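Local coordinates for serine-pyruvate aminotransferase (AgxT) (Sulfolobus solfataricus, PDB 3ZRP), which probably transfers amino groups from serine to pyruvate, and perhaps from alanine to glyoxylate, using pyridoxal 5'-phosphate as cofactor, at residues K152-V157 with E177-V182; D78-V83 with Q94-Y99. All blocks are in the same frame, centred on the assembly; numbering follows the deposited sequence.

Interaction 1 of 2, residues K152-V157 with E177-V182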
ATOM      1  N   LYS A 152     -11.673 -31.598   9.942  1.00 38.96           N
ATOM      2  CA  LYS A 152     -10.778 -32.594  10.504  1.00 37.51           C
ATOM      3  C   LYS A 152      -9.818 -32.013  11.538  1.00 37.69           C
ATOM      4  O   LYS A 152      -9.569 -32.643  12.564  1.00 37.53           O
ATOM      5  CB  LYS A 152      -9.998 -33.315   9.404  1.00 35.26           C
ATOM      6  CG  LYS A 152     -10.875 -34.234   8.527  1.00 38.41           C
ATOM      7  CD  LYS A 152     -10.011 -35.135   7.662  1.00 46.38           C
ATOM      8  CE  LYS A 152     -10.856 -36.021   6.740  1.00 49.57           C
ATOM      9  NZ  LYS A 152     -11.738 -36.927   7.530  1.00 52.47           N
ATOM     10  N   ILE A 153      -9.287 -30.814  11.278  1.00 33.04           N
ATOM     11  CA  ILE A 153      -8.174 -30.305  12.100  1.00 29.28           C
ATOM     12  C   ILE A 153      -8.529 -29.329  13.196  1.00 29.52           C
ATOM     13  O   ILE A 153      -7.698 -29.100  14.082  1.00 37.10           O
ATOM     14  CB  ILE A 153      -7.025 -29.713  11.232  1.00 28.29           C
ATOM     15  CG1 ILE A 153      -7.427 -28.356  10.630  1.00 29.17           C
ATOM     16  CG2 ILE A 153      -6.594 -30.730  10.176  1.00 28.56           C
ATOM     17  CD1 ILE A 153      -6.301 -27.673   9.835  1.00 31.83           C
ATOM     18  N   ARG A 154      -9.748 -28.769  13.169  1.00 29.29           N
ATOM     19  CA  ARG A 154     -10.100 -27.669  14.068  1.00 30.53           C
ATOM     20  C   ARG A 154      -9.725 -27.945  15.531  1.00 34.32           C
ATOM     21  O   ARG A 154      -9.202 -27.071  16.227  1.00 30.10           O
ATOM     22  CB  ARG A 154     -11.585 -27.324  13.947  1.00 29.40           C
ATOM     23  CG  ARG A 154     -12.088 -26.157  14.820  1.00 34.19           C
ATOM     24  CD  ARG A 154     -11.472 -24.810  14.440  1.00 34.50           C
ATOM     25  NE  ARG A 154     -10.163 -24.571  15.056  1.00 33.31           N
ATOM     26  CZ  ARG A 154      -9.496 -23.417  14.989  1.00 32.48           C
ATOM     27  NH1 ARG A 154     -10.008 -22.394  14.336  1.00 30.27           N
ATOM     28  NH2 ARG A 154      -8.327 -23.275  15.588  1.00 32.67           N
ATOM     29  N   LYS A 155      -9.993 -29.166  15.995  1.00 34.56           N
ATOM     30  CA  LYS A 155      -9.818 -29.482  17.422  1.00 34.49           C
ATOM     31  C   LYS A 155      -8.354 -29.707  17.817  1.00 32.00           C
ATOM     32  O   LYS A 155      -8.031 -29.767  18.990  1.00 33.51           O
ATOM     33  CB  LYS A 155     -10.728 -30.664  17.832  1.00 38.18           C
ATOM     34  CG  LYS A 155     -10.115 -32.047  17.711  1.00 45.67           C
ATOM     35  CD  LYS A 155     -11.174 -33.144  17.885  1.00 51.69           C
ATOM     36  CE  LYS A 155     -11.711 -33.581  16.523  1.00 54.39           C
ATOM     37  NZ  LYS A 155     -13.187 -33.450  16.410  1.00 53.85           N
ATOM     38  N   TYR A 156      -7.456 -29.808  16.829  1.00 32.13           N
ATOM     39  CA  TYR A 156      -6.041 -30.095  17.096  1.00 30.93           C
ATOM     40  C   TYR A 156      -5.096 -28.903  17.089  1.00 33.84           C
ATOM     41  O   TYR A 156      -3.916 -29.045  17.458  1.00 30.70           O
ATOM     42  CB  TYR A 156      -5.529 -31.177  16.133  1.00 33.07           C
ATOM     43  CG  TYR A 156      -6.326 -32.453  16.272  1.00 36.81           C
ATOM     44  CD1 TYR A 156      -6.192 -33.264  17.411  1.00 41.32           C
ATOM     45  CD2 TYR A 156      -7.252 -32.820  15.300  1.00 40.62           C
ATOM     46  CE1 TYR A 156      -6.955 -34.428  17.566  1.00 37.38           C
ATOM     47  CE2 TYR A 156      -8.026 -33.980  15.443  1.00 48.02           C
ATOM     48  CZ  TYR A 156      -7.876 -34.777  16.583  1.00 46.42           C
ATOM     49  OH  TYR A 156      -8.621 -35.926  16.699  1.00 41.93           O
ATOM     50  N   VAL A 157      -5.589 -27.746  16.638  1.00 33.82           N
ATOM     51  CA  VAL A 157      -4.714 -26.574  16.394  1.00 31.71           C
ATOM     52  C   VAL A 157      -5.296 -25.303  16.960  1.00 31.35           C
ATOM     53  O   VAL A 157      -6.522 -25.163  17.071  1.00 31.40           O
ATOM     54  CB  VAL A 157      -4.348 -26.402  14.869  1.00 28.28           C
ATOM     55  CG1 VAL A 157      -3.726 -27.654  14.349  1.00 26.50           C
ATOM     56  CG2 VAL A 157      -5.560 -26.042  14.043  1.00 33.40           C
ATOM     57  N   GLU A 177     -18.833 -20.007  10.074  1.00 38.88           N
ATOM     58  CA  GLU A 177     -19.362 -21.368  10.119  1.00 43.70           C
ATOM     59  C   GLU A 177     -18.255 -22.421  10.088  1.00 43.11           C
ATOM     60  O   GLU A 177     -18.329 -23.411  10.812  1.00 43.06           O
ATOM     61  CB  GLU A 177     -20.355 -21.600   8.987  1.00 52.67           C
ATOM     62  CG  GLU A 177     -21.227 -22.835   9.181  1.00 71.12           C
ATOM     63  CD  GLU A 177     -21.960 -23.225   7.918  1.00 76.20           C
ATOM     64  OE1 GLU A 177     -22.755 -22.402   7.408  1.00 69.48           O
ATOM     65  OE2 GLU A 177     -21.734 -24.356   7.436  1.00 82.61           O
ATOM     66  N   TRP A 178     -17.224 -22.192   9.281  1.00 36.67           N
ATOM     67  CA  TRP A 178     -16.083 -23.107   9.225  1.00 35.00           C
ATOM     68  C   TRP A 178     -15.088 -22.884  10.364  1.00 35.07           C
ATOM     69  O   TRP A 178     -14.167 -23.685  10.530  1.00 39.18           O
ATOM     70  CB  TRP A 178     -15.354 -23.033   7.889  1.00 33.13           C
ATOM     71  CG  TRP A 178     -16.200 -23.256   6.672  1.00 34.72           C
ATOM     72  CD1 TRP A 178     -17.409 -23.919   6.604  1.00 34.15           C
ATOM     73  CD2 TRP A 178     -15.870 -22.884   5.330  1.00 33.23           C
ATOM     74  NE1 TRP A 178     -17.873 -23.924   5.311  1.00 36.05           N
ATOM     75  CE2 TRP A 178     -16.952 -23.294   4.503  1.00 35.65           C
ATOM     76  CE3 TRP A 178     -14.783 -22.208   4.745  1.00 34.66           C
ATOM     77  CZ2 TRP A 178     -16.968 -23.089   3.120  1.00 34.28           C
ATOM     78  CZ3 TRP A 178     -14.809 -21.984   3.359  1.00 33.54           C
ATOM     79  CH2 TRP A 178     -15.893 -22.431   2.559  1.00 36.36           C
ATOM     80  N   ASN A 179     -15.306 -21.831  11.156  1.00 32.78           N
ATOM     81  CA  ASN A 179     -14.454 -21.482  12.308  1.00 38.62           C
ATOM     82  C   ASN A 179     -12.999 -21.195  11.866  1.00 35.17           C
ATOM     83  O   ASN A 179     -12.074 -21.843  12.316  1.00 35.25           O
ATOM     84  CB  ASN A 179     -14.537 -22.572  13.397  1.00 43.38           C
ATOM     85  CG  ASN A 179     -14.209 -22.060  14.813  1.00 49.86           C
ATOM     86  OD1 ASN A 179     -13.781 -20.913  15.023  1.00 43.78           O
ATOM     87  ND2 ASN A 179     -14.408 -22.938  15.799  1.00 54.15           N
ATOM     88  N   VAL A 180     -12.833 -20.237  10.957  1.00 34.38           N
ATOM     89  CA  VAL A 180     -11.500 -19.781  10.502  1.00 32.41           C
ATOM     90  C   VAL A 180     -11.109 -18.623  11.400  1.00 29.92           C
ATOM     91  O   VAL A 180     -11.961 -17.813  11.796  1.00 30.81           O
ATOM     92  CB  VAL A 180     -11.520 -19.334   9.018  1.00 31.56           C
ATOM     93  CG1 VAL A 180     -10.112 -18.765   8.553  1.00 28.01           C
ATOM     94  CG2 VAL A 180     -11.938 -20.491   8.133  1.00 31.43           C
ATOM     95  N   ASP A 181      -9.825 -18.536  11.737  1.00 26.38           N
ATOM     96  CA  ASP A 181      -9.356 -17.448  12.595  1.00 26.07           C
ATOM     97  C   ASP A 181      -8.904 -16.202  11.860  1.00 25.32           C
ATOM     98  O   ASP A 181      -9.081 -15.086  12.374  1.00 25.75           O
ATOM     99  CB  ASP A 181      -8.295 -17.967  13.548  1.00 29.63           C
ATOM    100  CG  ASP A 181      -8.859 -19.026  14.464  1.00 27.83           C
ATOM    101  OD1 ASP A 181      -9.760 -18.669  15.261  1.00 31.53           O
ATOM    102  OD2 ASP A 181      -8.456 -20.198  14.324  1.00 27.77           O
ATOM    103  N   VAL A 182      -8.291 -16.403  10.686  1.00 24.02           N
ATOM    104  CA  VAL A 182      -7.985 -15.318   9.739  1.00 22.94           C
ATOM    105  C   VAL A 182      -8.338 -15.774   8.334  1.00 19.72           C
ATOM    106  O   VAL A 182      -7.810 -16.756   7.841  1.00 22.91           O
ATOM    107  CB  VAL A 182      -6.468 -14.928   9.709  1.00 26.21           C
ATOM    108  CG1 VAL A 182      -6.251 -13.749   8.730  1.00 23.63           C
ATOM    109  CG2 VAL A 182      -5.933 -14.562  11.119  1.00 26.76           C
TER
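Asp181 OD2 accepts a hydrogen bond of 2.7 Å from Arg154 NH1, the short arm of a salt bridge that ties the C-terminal region of the helix that includes Ile153 to the loop before strand 182-186, where the chain enters two neighbouring inner strands, 157-163 and 182-186, of the large mixed sheet of this class-V aminotransferase. The N-H points almost straight at OD2 (171°) and comes from the syn side, tilted out of the carboxylate plane. Arg154 NH2 adds a weak bond to the same OD2 at 3.3 Å; with Ile160 N of the adjoining strand as a further donor, this buried oxygen is gripped by three nitrogens, while Asp181 OD1 is hydrogen-bonded to Ser203 OG. Such a cluster of donors would probably favour the ionised carboxylate.

NH1 is itself shared, giving a second, more bent hydrogen bond of 2.9 Å to Asn179 O. The guanidinium is further steadied from its own segment, where NH2 donates to Val157 O at 3.0 Å. All three acceptors lie close to the guanidinium plane, so together they fix its rotation, whereas the Asp181 carboxylate is turned 73° against it. With CG anti to the backbone N (chi1 -179°), the Arg154 chain sets off toward the loop and then bends at chi2 and chi3. That bend brings the aliphatic part across the Asn179 side chain at about a right angle, Arg154 CD lying 3.7 Å from Asn179 ND2.

Interaction 2 of 2, residues D78-V83 with Q94-Y99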
ATOM      1  N   ASP A  78       6.941 -20.296  17.973  1.00 30.71           N
ATOM      2  CA  ASP A  78       5.628 -20.880  17.611  1.00 29.12           C
ATOM      3  C   ASP A  78       5.775 -21.876  16.447  1.00 29.48           C
ATOM      4  O   ASP A  78       6.620 -21.694  15.555  1.00 28.15           O
ATOM      5  CB  ASP A  78       4.622 -19.788  17.222  1.00 29.43           C
ATOM      6  CG  ASP A  78       3.867 -19.212  18.422  1.00 31.17           C
ATOM      7  OD1 ASP A  78       4.041 -19.726  19.562  1.00 28.11           O
ATOM      8  OD2 ASP A  78       3.099 -18.237  18.212  1.00 27.79           O
ATOM      9  N   LYS A  79       4.954 -22.920  16.453  1.00 27.22           N
ATOM     10  CA  LYS A  79       5.013 -23.940  15.411  1.00 29.73           C
ATOM     11  C   LYS A  79       3.883 -23.788  14.396  1.00 26.69           C
ATOM     12  O   LYS A  79       2.694 -23.708  14.738  1.00 27.06           O
ATOM     13  CB  LYS A  79       5.014 -25.354  16.001  1.00 30.18           C
ATOM     14  CG  LYS A  79       6.325 -25.686  16.710  1.00 32.66           C
ATOM     15  CD  LYS A  79       6.208 -27.014  17.445  1.00 40.40           C
ATOM     16  CE  LYS A  79       6.234 -28.200  16.479  1.00 46.85           C
ATOM     17  NZ  LYS A  79       5.514 -29.371  17.049  1.00 48.46           N
ATOM     18  N   ILE A  80       4.302 -23.726  13.146  1.00 25.16           N
ATOM     19  CA  ILE A  80       3.418 -23.433  12.022  1.00 25.51           C
ATOM     20  C   ILE A  80       3.467 -24.605  11.041  1.00 25.41           C
ATOM     21  O   ILE A  80       4.551 -25.081  10.650  1.00 29.05           O
ATOM     22  CB  ILE A  80       3.869 -22.130  11.264  1.00 25.61           C
ATOM     23  CG1 ILE A  80       3.828 -20.911  12.196  1.00 26.94           C
ATOM     24  CG2 ILE A  80       3.032 -21.923   9.961  1.00 25.66           C
ATOM     25  CD1 ILE A  80       4.542 -19.674  11.606  1.00 29.98           C
ATOM     26  N   LEU A  81       2.286 -25.018  10.613  1.00 25.96           N
ATOM     27  CA  LEU A  81       2.117 -25.962   9.493  1.00 25.99           C
ATOM     28  C   LEU A  81       1.492 -25.254   8.278  1.00 26.12           C
ATOM     29  O   LEU A  81       0.383 -24.718   8.359  1.00 24.28           O
ATOM     30  CB  LEU A  81       1.224 -27.138   9.913  1.00 28.98           C
ATOM     31  CG  LEU A  81       1.020 -28.181   8.796  1.00 29.27           C
ATOM     32  CD1 LEU A  81       2.292 -28.965   8.508  1.00 26.11           C
ATOM     33  CD2 LEU A  81      -0.155 -29.100   9.147  1.00 26.51           C
ATOM     34  N   VAL A  82       2.237 -25.228   7.184  1.00 23.05           N
ATOM     35  CA  VAL A  82       1.759 -24.681   5.903  1.00 24.89           C
ATOM     36  C   VAL A  82       1.349 -25.811   4.963  1.00 25.06           C
ATOM     37  O   VAL A  82       2.130 -26.720   4.672  1.00 31.00           O
ATOM     38  CB  VAL A  82       2.859 -23.861   5.213  1.00 23.54           C
ATOM     39  CG1 VAL A  82       2.364 -23.348   3.824  1.00 23.77           C
ATOM     40  CG2 VAL A  82       3.272 -22.706   6.106  1.00 21.59           C
ATOM     41  N   VAL A  83       0.120 -25.727   4.475  1.00 24.99           N
ATOM     42  CA  VAL A  83      -0.403 -26.680   3.484  1.00 24.43           C
ATOM     43  C   VAL A  83      -0.324 -26.004   2.114  1.00 27.51           C
ATOM     44  O   VAL A  83      -1.202 -25.214   1.769  1.00 26.95           O
ATOM     45  CB  VAL A  83      -1.855 -27.044   3.831  1.00 22.22           C
ATOM     46  CG1 VAL A  83      -2.389 -28.064   2.824  1.00 21.05           C
ATOM     47  CG2 VAL A  83      -1.930 -27.663   5.299  1.00 25.42           C
ATOM     48  N   GLN A  94       8.081 -18.524   2.633  1.00 27.70           N
ATOM     49  CA  GLN A  94       9.028 -17.417   2.343  1.00 26.93           C
ATOM     50  C   GLN A  94       8.884 -16.262   3.348  1.00 26.94           C
ATOM     51  O   GLN A  94       9.903 -15.737   3.845  1.00 24.41           O
ATOM     52  CB  GLN A  94       8.919 -16.937   0.889  1.00 30.87           C
ATOM     53  CG  GLN A  94       9.337 -18.025  -0.120  1.00 32.67           C
ATOM     54  CD  GLN A  94      10.753 -18.496   0.122  1.00 42.61           C
ATOM     55  OE1 GLN A  94      10.994 -19.652   0.519  1.00 47.58           O
ATOM     56  NE2 GLN A  94      11.710 -17.583  -0.063  1.00 44.81           N
ATOM     57  N   ILE A  95       7.636 -15.901   3.662  1.00 22.40           N
ATOM     58  CA  ILE A  95       7.336 -14.896   4.691  1.00 26.81           C
ATOM     59  C   ILE A  95       7.854 -15.347   6.071  1.00 28.04           C
ATOM     60  O   ILE A  95       8.631 -14.615   6.720  1.00 25.60           O
ATOM     61  CB  ILE A  95       5.816 -14.585   4.774  1.00 25.72           C
ATOM     62  CG1 ILE A  95       5.308 -13.917   3.486  1.00 20.11           C
ATOM     63  CG2 ILE A  95       5.478 -13.728   6.015  1.00 25.46           C
ATOM     64  CD1 ILE A  95       3.754 -13.870   3.379  1.00 24.41           C
ATOM     65  N   PHE A  96       7.467 -16.553   6.488  1.00 23.30           N
ATOM     66  CA  PHE A  96       7.794 -17.013   7.835  1.00 25.15           C
ATOM     67  C   PHE A  96       9.281 -17.289   8.059  1.00 25.57           C
ATOM     68  O   PHE A  96       9.705 -17.302   9.201  1.00 26.45           O
ATOM     69  CB  PHE A  96       6.949 -18.229   8.278  1.00 24.83           C
ATOM     70  CG  PHE A  96       5.466 -17.945   8.430  1.00 25.12           C
ATOM     71  CD1 PHE A  96       5.006 -16.810   9.102  1.00 27.70           C
ATOM     72  CD2 PHE A  96       4.528 -18.837   7.898  1.00 25.67           C
ATOM     73  CE1 PHE A  96       3.636 -16.563   9.260  1.00 27.47           C
ATOM     74  CE2 PHE A  96       3.135 -18.598   8.044  1.00 24.70           C
ATOM     75  CZ  PHE A  96       2.702 -17.462   8.712  1.00 27.65           C
ATOM     76  N   LYS A  97      10.062 -17.474   6.978  1.00 24.91           N
ATOM     77  CA  LYS A  97      11.519 -17.588   7.055  1.00 28.05           C
ATOM     78  C   LYS A  97      12.155 -16.327   7.630  1.00 26.88           C
ATOM     79  O   LYS A  97      13.256 -16.376   8.170  1.00 27.86           O
ATOM     80  CB  LYS A  97      12.119 -17.826   5.668  1.00 28.80           C
ATOM     81  CG  LYS A  97      12.328 -19.291   5.259  1.00 42.73           C
ATOM     82  CD  LYS A  97      13.103 -19.331   3.912  1.00 48.52           C
ATOM     83  CE  LYS A  97      12.916 -20.633   3.132  1.00 59.22           C
ATOM     84  NZ  LYS A  97      13.463 -21.817   3.856  1.00 64.95           N
ATOM     85  N   ARG A  98      11.451 -15.201   7.528  1.00 23.71           N
ATOM     86  CA  ARG A  98      11.953 -13.927   8.042  1.00 22.51           C
ATOM     87  C   ARG A  98      11.701 -13.749   9.537  1.00 25.63           C
ATOM     88  O   ARG A  98      12.147 -12.769  10.118  1.00 28.72           O
ATOM     89  CB  ARG A  98      11.328 -12.759   7.268  1.00 20.99           C
ATOM     90  CG  ARG A  98      11.563 -12.761   5.748  1.00 25.56           C
ATOM     91  CD  ARG A  98      13.037 -12.952   5.380  1.00 26.15           C
ATOM     92  NE  ARG A  98      13.834 -11.840   5.897  1.00 31.48           N
ATOM     93  CZ  ARG A  98      15.144 -11.680   5.720  1.00 36.08           C
ATOM     94  NH1 ARG A  98      15.826 -12.579   5.022  1.00 34.92           N
ATOM     95  NH2 ARG A  98      15.770 -10.628   6.257  1.00 30.68           N
ATOM     96  N   TYR A  99      10.959 -14.680  10.151  1.00 25.05           N
ATOM     97  CA  TYR A  99      10.520 -14.559  11.532  1.00 26.12           C
ATOM     98  C   TYR A  99      11.044 -15.726  12.365  1.00 23.87           C
ATOM     99  O   TYR A  99      11.239 -16.812  11.835  1.00 21.78           O
ATOM    100  CB  TYR A  99       8.981 -14.479  11.611  1.00 21.51           C
ATOM    101  CG  TYR A  99       8.474 -13.174  10.996  1.00 22.05           C
ATOM    102  CD1 TYR A  99       8.302 -13.057   9.595  1.00 20.68           C
ATOM    103  CD2 TYR A  99       8.281 -12.028  11.793  1.00 20.73           C
ATOM    104  CE1 TYR A  99       7.881 -11.827   9.002  1.00 21.34           C
ATOM    105  CE2 TYR A  99       7.848 -10.828  11.234  1.00 22.83           C
ATOM    106  CZ  TYR A  99       7.671 -10.719   9.845  1.00 22.04           C
ATOM    107  OH  TYR A  99       7.286  -9.507   9.319  1.00 22.01           O
TER
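Phe96 takes the CD1 methyl of Ile80 over one face of its ring in a CH-pi contact. CD1 is 3.6 Å from the ring centroid and only 8° off the normal, and its distances to the six ring carbons all fall between 3.7 and 4.1 Å, so the methyl sits centrally. Ile80 chi2 of 168° extends the chain and carries CD1 out over the ring.

The remaining contacts are plain apolar packing. The other branch of Ile80 lies on the same side of the ring but displaced past its outline, CG2 being 3.8 Å from Phe96 CE2, while Val82 CG2 approaches at the ring edge, 4.4 Å from Phe96 CD2. No hydrogen bond crosses between the segments. An alanine in place of Phe96 would remove the ring and is likely to leave a gap beneath the Ile80 methyl, and Val82 without its contact at the ring edge.

Within 94-99, Tyr99 N to Phe96 O, at 3.1 Å, closes a type I beta turn from Phe96 to Tyr99. Phe96 also packs on Val101 in the loop and Val103 of strand 102-106. This is the buried helix-on-sheet packing of a beta-alpha-beta unit, formed by strand 79-83, helix 87-96 and strand 102-106.

Both contacts lie against the same large mixed sheet, in which strands 182-186, 157-163, 128-134, 79-83 and 102-106 run side by side and parallel. The centres of interactions 1 and 2 are about 18 Å apart. The nearest atoms of interactions 1 and 2 are about 6 Å apart, without touching. Both segments of interaction 2 precede those of interaction 1 in the chain. Interaction 2 packs helix 87-96 on strand 79-83, whereas interaction 1 sits where the chain enters strands 157-163 and 182-186. Strand 128-134 separates 79-83 from 157-163, so the contacts occupy different parts of the sheet. Cofactor-pocket residues Asp163 and Gln188 lie at or just after the C-terminal ends of strands 157-163 and 182-186.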